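Local coordinates for Azi13 (Streptomyces sahachiroi, PDB 5HMB), which is a hotdog-fold thioesterase of azinomycin biosynthesis, probably hydrolysing an aromatic acyl thioester of the naphthoate type, at residues L18-A32 with A54-W67. Residues are numbered along the deposited sequence; the frame is centred on the assembly and turned at random.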
loop_
_atom_site.group_PDB
_atom_site.type_symbol
_atom_site.label_atom_id
_atom_site.label_comp_id
_atom_site.label_asym_id
_atom_site.label_seq_id
_atom_site.Cartn_x
_atom_site.Cartn_y
_atom_site.Cartn_z
ATOM N N LEU A 18 12.397 10.546 18.052
ATOM C CA LEU A 18 12.966 10.207 16.754
ATOM C C LEU A 18 14.181 11.061 16.415
ATOM O O LEU A 18 14.966 10.675 15.552
ATOM C CB LEU A 18 11.911 10.358 15.657
ATOM C CG LEU A 18 10.721 9.391 15.707
ATOM C CD1 LEU A 18 9.710 9.717 14.601
ATOM C CD2 LEU A 18 11.179 7.920 15.629
ATOM N N GLY A 19 14.355 12.202 17.071
ATOM C CA GLY A 19 15.474 13.066 16.766
ATOM C C GLY A 19 15.299 13.912 15.529
ATOM O O GLY A 19 16.286 14.449 15.016
ATOM N N LEU A 20 14.077 14.045 15.028
ATOM C CA LEU A 20 13.841 14.851 13.839
ATOM C C LEU A 20 14.101 16.322 14.116
ATOM O O LEU A 20 13.683 16.857 15.144
ATOM C CB LEU A 20 12.405 14.686 13.357
ATOM C CG LEU A 20 12.018 13.386 12.684
ATOM C CD1 LEU A 20 10.553 13.472 12.308
ATOM C CD2 LEU A 20 12.874 13.185 11.452
ATOM N N GLN A 21 14.772 16.988 13.178
ATOM C CA GLN A 21 14.989 18.430 13.254
ATOM C C GLN A 21 14.471 19.048 11.967
ATOM O O GLN A 21 15.055 18.847 10.899
ATOM C CB GLN A 21 16.463 18.762 13.475
ATOM C CG GLN A 21 17.083 17.989 14.633
ATOM C CD GLN A 21 18.002 18.842 15.483
ATOM O OE1 GLN A 21 19.223 18.662 15.470
ATOM N NE2 GLN A 21 17.420 19.775 16.237
ATOM N N PHE A 22 13.380 19.793 12.065
ATOM C CA PHE A 22 12.736 20.327 10.877
ATOM C C PHE A 22 13.470 21.555 10.367
ATOM O O PHE A 22 13.730 22.499 11.118
ATOM C CB PHE A 22 11.271 20.641 11.163
ATOM C CG PHE A 22 10.384 19.443 11.052
ATOM C CD1 PHE A 22 10.313 18.520 12.079
ATOM C CD2 PHE A 22 9.673 19.205 9.895
ATOM C CE1 PHE A 22 9.510 17.397 11.973
ATOM C CE2 PHE A 22 8.873 18.087 9.780
ATOM C CZ PHE A 22 8.790 17.183 10.824
ATOM N N GLU A 23 13.833 21.514 9.089
ATOM C CA GLU A 23 14.434 22.644 8.401
ATOM C C GLU A 23 13.386 23.521 7.736
ATOM O O GLU A 23 13.601 24.727 7.578
ATOM C CB GLU A 23 15.434 22.136 7.353
ATOM C CG GLU A 23 16.265 23.204 6.647
ATOM C CD GLU A 23 17.241 23.910 7.578
ATOM O OE1 GLU A 23 17.647 25.050 7.259
ATOM O OE2 GLU A 23 17.598 23.328 8.627
ATOM N N ARG A 24 12.253 22.946 7.347
ATOM C CA ARG A 24 11.237 23.702 6.635
ATOM C C ARG A 24 9.897 23.015 6.835
ATOM O O ARG A 24 9.811 21.789 6.756
ATOM C CB ARG A 24 11.573 23.800 5.143
ATOM C CG ARG A 24 10.502 24.458 4.305
ATOM C CD ARG A 24 10.712 24.184 2.824
ATOM N NE ARG A 24 11.891 24.854 2.284
ATOM C CZ ARG A 24 11.916 26.122 1.890
ATOM N NH1 ARG A 24 13.034 26.646 1.401
ATOM N NH2 ARG A 24 10.826 26.870 1.987
ATOM N N ILE A 25 8.866 23.809 7.121
ATOM C CA ILE A 25 7.496 23.311 7.198
ATOM C C ILE A 25 6.591 24.315 6.500
ATOM O O ILE A 25 6.043 25.223 7.134
ATOM C CB ILE A 25 7.010 23.082 8.640
ATOM C CG1 ILE A 25 7.972 22.197 9.419
ATOM C CG2 ILE A 25 5.596 22.467 8.630
ATOM C CD1 ILE A 25 7.474 21.841 10.792
ATOM N N ASP A 26 6.437 24.167 5.201
ATOM C CA ASP A 26 5.589 25.035 4.404
ATOM C C ASP A 26 4.305 24.314 4.038
ATOM O O ASP A 26 4.201 23.093 4.178
ATOM C CB ASP A 26 6.340 25.482 3.150
ATOM C CG ASP A 26 7.665 26.138 3.478
ATOM O OD1 ASP A 26 7.846 26.545 4.650
ATOM O OD2 ASP A 26 8.521 26.249 2.568
ATOM N N PRO A 27 3.282 25.047 3.580
ATOM C CA PRO A 27 2.056 24.380 3.108
ATOM C C PRO A 27 2.284 23.454 1.913
ATOM O O PRO A 27 1.360 22.729 1.524
ATOM C CB PRO A 27 1.139 25.548 2.730
ATOM C CG PRO A 27 1.688 26.725 3.462
ATOM C CD PRO A 27 3.160 26.514 3.535
ATOM N N ASP A 28 3.474 23.449 1.323
ATOM C CA ASP A 28 3.719 22.663 0.130
ATOM C C ASP A 28 4.958 21.775 0.229
ATOM O O ASP A 28 5.307 21.117 -0.759
ATOM C CB ASP A 28 3.836 23.598 -1.080
ATOM C CG ASP A 28 5.007 24.549 -0.960
ATOM O OD1 ASP A 28 5.545 24.692 0.162
ATOM O OD2 ASP A 28 5.391 25.156 -1.983
ATOM N N ARG A 29 5.611 21.717 1.388
ATOM C CA ARG A 29 6.853 20.979 1.556
ATOM C C ARG A 29 7.282 21.053 3.013
ATOM O O ARG A 29 7.176 22.109 3.637
ATOM C CB ARG A 29 7.956 21.550 0.655
ATOM C CG ARG A 29 9.350 20.976 0.902
ATOM C CD ARG A 29 10.276 21.283 -0.278
ATOM N NE ARG A 29 10.084 22.649 -0.764
ATOM C CZ ARG A 29 10.822 23.693 -0.395
ATOM N NH1 ARG A 29 10.564 24.900 -0.886
ATOM N NH2 ARG A 29 11.825 23.531 0.457
ATOM N N ALA A 30 7.765 19.936 3.542
ATOM C CA ALA A 30 8.390 19.890 4.852
ATOM C C ALA A 30 9.671 19.076 4.734
ATOM O O ALA A 30 9.708 18.091 3.993
ATOM C CB ALA A 30 7.461 19.285 5.910
ATOM N N VAL A 31 10.725 19.501 5.441
ATOM C CA VAL A 31 12.054 18.892 5.357
ATOM C C VAL A 31 12.599 18.725 6.767
ATOM O O VAL A 31 12.640 19.692 7.536
ATOM C CB VAL A 31 13.035 19.744 4.528
ATOM C CG1 VAL A 31 14.425 19.111 4.552
ATOM C CG2 VAL A 31 12.541 19.941 3.102
ATOM N N ALA A 32 13.033 17.514 7.107
ATOM C CA ALA A 32 13.618 17.266 8.416
ATOM C C ALA A 32 14.883 16.437 8.277
ATOM O O ALA A 32 14.985 15.580 7.393
ATOM C CB ALA A 32 12.639 16.551 9.353
ATOM N N ALA A 54 7.694 5.888 10.978
ATOM C CA ALA A 54 7.375 6.961 11.916
ATOM C C ALA A 54 7.869 8.313 11.411
ATOM O O ALA A 54 7.194 9.335 11.590
ATOM C CB ALA A 54 7.982 6.640 13.284
ATOM N N VAL A 55 9.063 8.347 10.812
ATOM C CA VAL A 55 9.588 9.594 10.257
ATOM C C VAL A 55 8.755 10.046 9.067
ATOM O O VAL A 55 8.501 11.245 8.878
ATOM C CB VAL A 55 11.058 9.411 9.847
ATOM C CG1 VAL A 55 11.501 10.560 8.926
ATOM C CG2 VAL A 55 11.931 9.310 11.077
ATOM N N VAL A 56 8.371 9.106 8.210
ATOM C CA VAL A 56 7.490 9.439 7.094
ATOM C C VAL A 56 6.172 10.014 7.618
ATOM O O VAL A 56 5.689 11.056 7.151
ATOM C CB VAL A 56 7.281 8.186 6.221
ATOM C CG1 VAL A 56 6.105 8.362 5.295
ATOM C CG2 VAL A 56 8.549 7.880 5.405
ATOM N N GLU A 57 5.579 9.350 8.610
ATOM C CA GLU A 57 4.356 9.864 9.215
ATOM C C GLU A 57 4.569 11.276 9.756
ATOM O O GLU A 57 3.800 12.196 9.441
ATOM C CB GLU A 57 3.873 8.907 10.314
ATOM C CG GLU A 57 2.428 9.224 10.784
ATOM C CD GLU A 57 1.382 8.822 9.745
ATOM O OE1 GLU A 57 1.647 7.881 8.965
ATOM O OE2 GLU A 57 0.298 9.436 9.703
ATOM N N SER A 58 5.644 11.481 10.530
ATOM C CA SER A 58 5.909 12.789 11.143
ATOM C C SER A 58 6.079 13.883 10.094
ATOM O O SER A 58 5.518 14.978 10.228
ATOM C CB SER A 58 7.172 12.731 12.010
ATOM O OG SER A 58 7.121 11.741 13.018
ATOM N N VAL A 59 6.904 13.639 9.071
ATOM C CA VAL A 59 7.218 14.721 8.143
ATOM C C VAL A 59 5.999 15.058 7.282
ATOM O O VAL A 59 5.705 16.234 7.021
ATOM C CB VAL A 59 8.456 14.380 7.290
ATOM C CG1 VAL A 59 8.770 15.537 6.370
ATOM C CG2 VAL A 59 9.677 14.082 8.179
ATOM N N ALA A 60 5.258 14.044 6.843
ATOM C CA ALA A 60 4.048 14.313 6.077
ATOM C C ALA A 60 2.984 15.007 6.937
ATOM O O ALA A 60 2.328 15.953 6.477
ATOM C CB ALA A 60 3.516 13.012 5.473
ATOM N N SER A 61 2.805 14.569 8.190
ATOM C CA SER A 61 1.783 15.190 9.040
ATOM C C SER A 61 2.095 16.653 9.290
ATOM O O SER A 61 1.183 17.491 9.330
ATOM C CB SER A 61 1.667 14.471 10.389
ATOM O OG SER A 61 0.916 13.275 10.293
ATOM N N ALA A 62 3.377 16.973 9.498
ATOM C CA ALA A 62 3.771 18.367 9.672
ATOM C C ALA A 62 3.355 19.194 8.473
ATOM O O ALA A 62 2.808 20.290 8.622
ATOM C CB ALA A 62 5.282 18.477 9.886
ATOM N N ALA A 63 3.608 18.682 7.264
ATOM C CA ALA A 63 3.260 19.438 6.070
ATOM C C ALA A 63 1.749 19.546 5.912
ATOM O O ALA A 63 1.232 20.623 5.586
ATOM C CB ALA A 63 3.881 18.803 4.833
ATOM N N ALA A 64 1.030 18.440 6.134
ATOM C CA ALA A 64 -0.425 18.441 5.983
ATOM C C ALA A 64 -1.078 19.423 6.947
ATOM O O ALA A 64 -2.006 20.147 6.574
ATOM C CB ALA A 64 -0.984 17.041 6.225
ATOM N N ASP A 65 -0.621 19.421 8.199
ATOM C CA ASP A 65 -1.119 20.343 9.211
ATOM C C ASP A 65 -0.897 21.786 8.780
ATOM O O ASP A 65 -1.816 22.611 8.821
ATOM C CB ASP A 65 -0.410 20.055 10.530
ATOM C CG ASP A 65 -1.281 20.311 11.722
ATOM O OD1 ASP A 65 -2.471 19.921 11.688
ATOM O OD2 ASP A 65 -0.774 20.903 12.695
ATOM N N ARG A 66 0.324 22.094 8.337
ATOM C CA ARG A 66 0.658 23.443 7.893
ATOM C C ARG A 66 -0.144 23.855 6.663
ATOM O O ARG A 66 -0.446 25.042 6.489
ATOM C CB ARG A 66 2.166 23.533 7.627
ATOM C CG ARG A 66 2.673 24.899 7.159
ATOM C CD ARG A 66 2.433 26.009 8.192
ATOM N NE ARG A 66 2.890 27.308 7.695
ATOM C CZ ARG A 66 2.143 28.147 6.977
ATOM N NH1 ARG A 66 0.890 27.835 6.670
ATOM N NH2 ARG A 66 2.649 29.301 6.563
ATOM N N TRP A 67 -0.524 22.900 5.808
ATOM C CA TRP A 67 -1.359 23.256 4.661
ATOM C C TRP A 67 -2.816 23.488 5.057
ATOM O O TRP A 67 -3.495 24.342 4.471
ATOM C CB TRP A 67 -1.283 22.169 3.585
ATOM C CG TRP A 67 -2.152 22.478 2.384
ATOM C CD1 TRP A 67 -1.811 23.236 1.295
ATOM C CD2 TRP A 67 -3.511 22.057 2.171
ATOM N NE1 TRP A 67 -2.875 23.306 0.418
ATOM C CE2 TRP A 67 -3.925 22.591 0.933
ATOM C CE3 TRP A 67 -4.408 21.278 2.900
ATOM C CZ2 TRP A 67 -5.193 22.360 0.408
ATOM C CZ3 TRP A 67 -5.658 21.052 2.381
ATOM C CH2 TRP A 67 -6.048 21.603 1.151
#
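The contact of Leu20, Phe22 and Ala30 with Ser58, Val59 and Ala63 is apolar helix-on-sheet packing in a hotdog fold, whose long central helix, 49-68, is wrapped by an antiparallel sheet. It illustrates how small helix residues let strands come close: the axes of strand 29-32 and helix 54-67 approach to 7.4 Å, with Ala30 CB 3.8 Å from Ala63 CB. Val59 divides its two methyls, CG1 touching Ala30 and CG2 lying 4.0 Å from Ala32 CB. The Phe22 ring receives Ala32 CB over the centre of one face, while its edge meets Ser58 O and Val59 CA. Nearer residue 54, Leu20 CD1 presses tightly on Ser58 CB, at 3.5 Å. With OG beside its own backbone N (chi1 -57°), Ser58 OG donates a hydrogen bond to Ala54 O, 2.8 Å away, and is also hydrogen-bonded to His48 NE2 of the second subunit. With an alanine here, the hydroxyl beside Leu18 and Leu20 is gone, which would probably leave that histidine without its partner and open a small gap under the leucines. Farther along, a bend at chi2 (62°) lays Arg66 along Ile25 and Pro27, and Pro27 CG sits over one guanidinium face, 3.5 Å from Arg66 NH1.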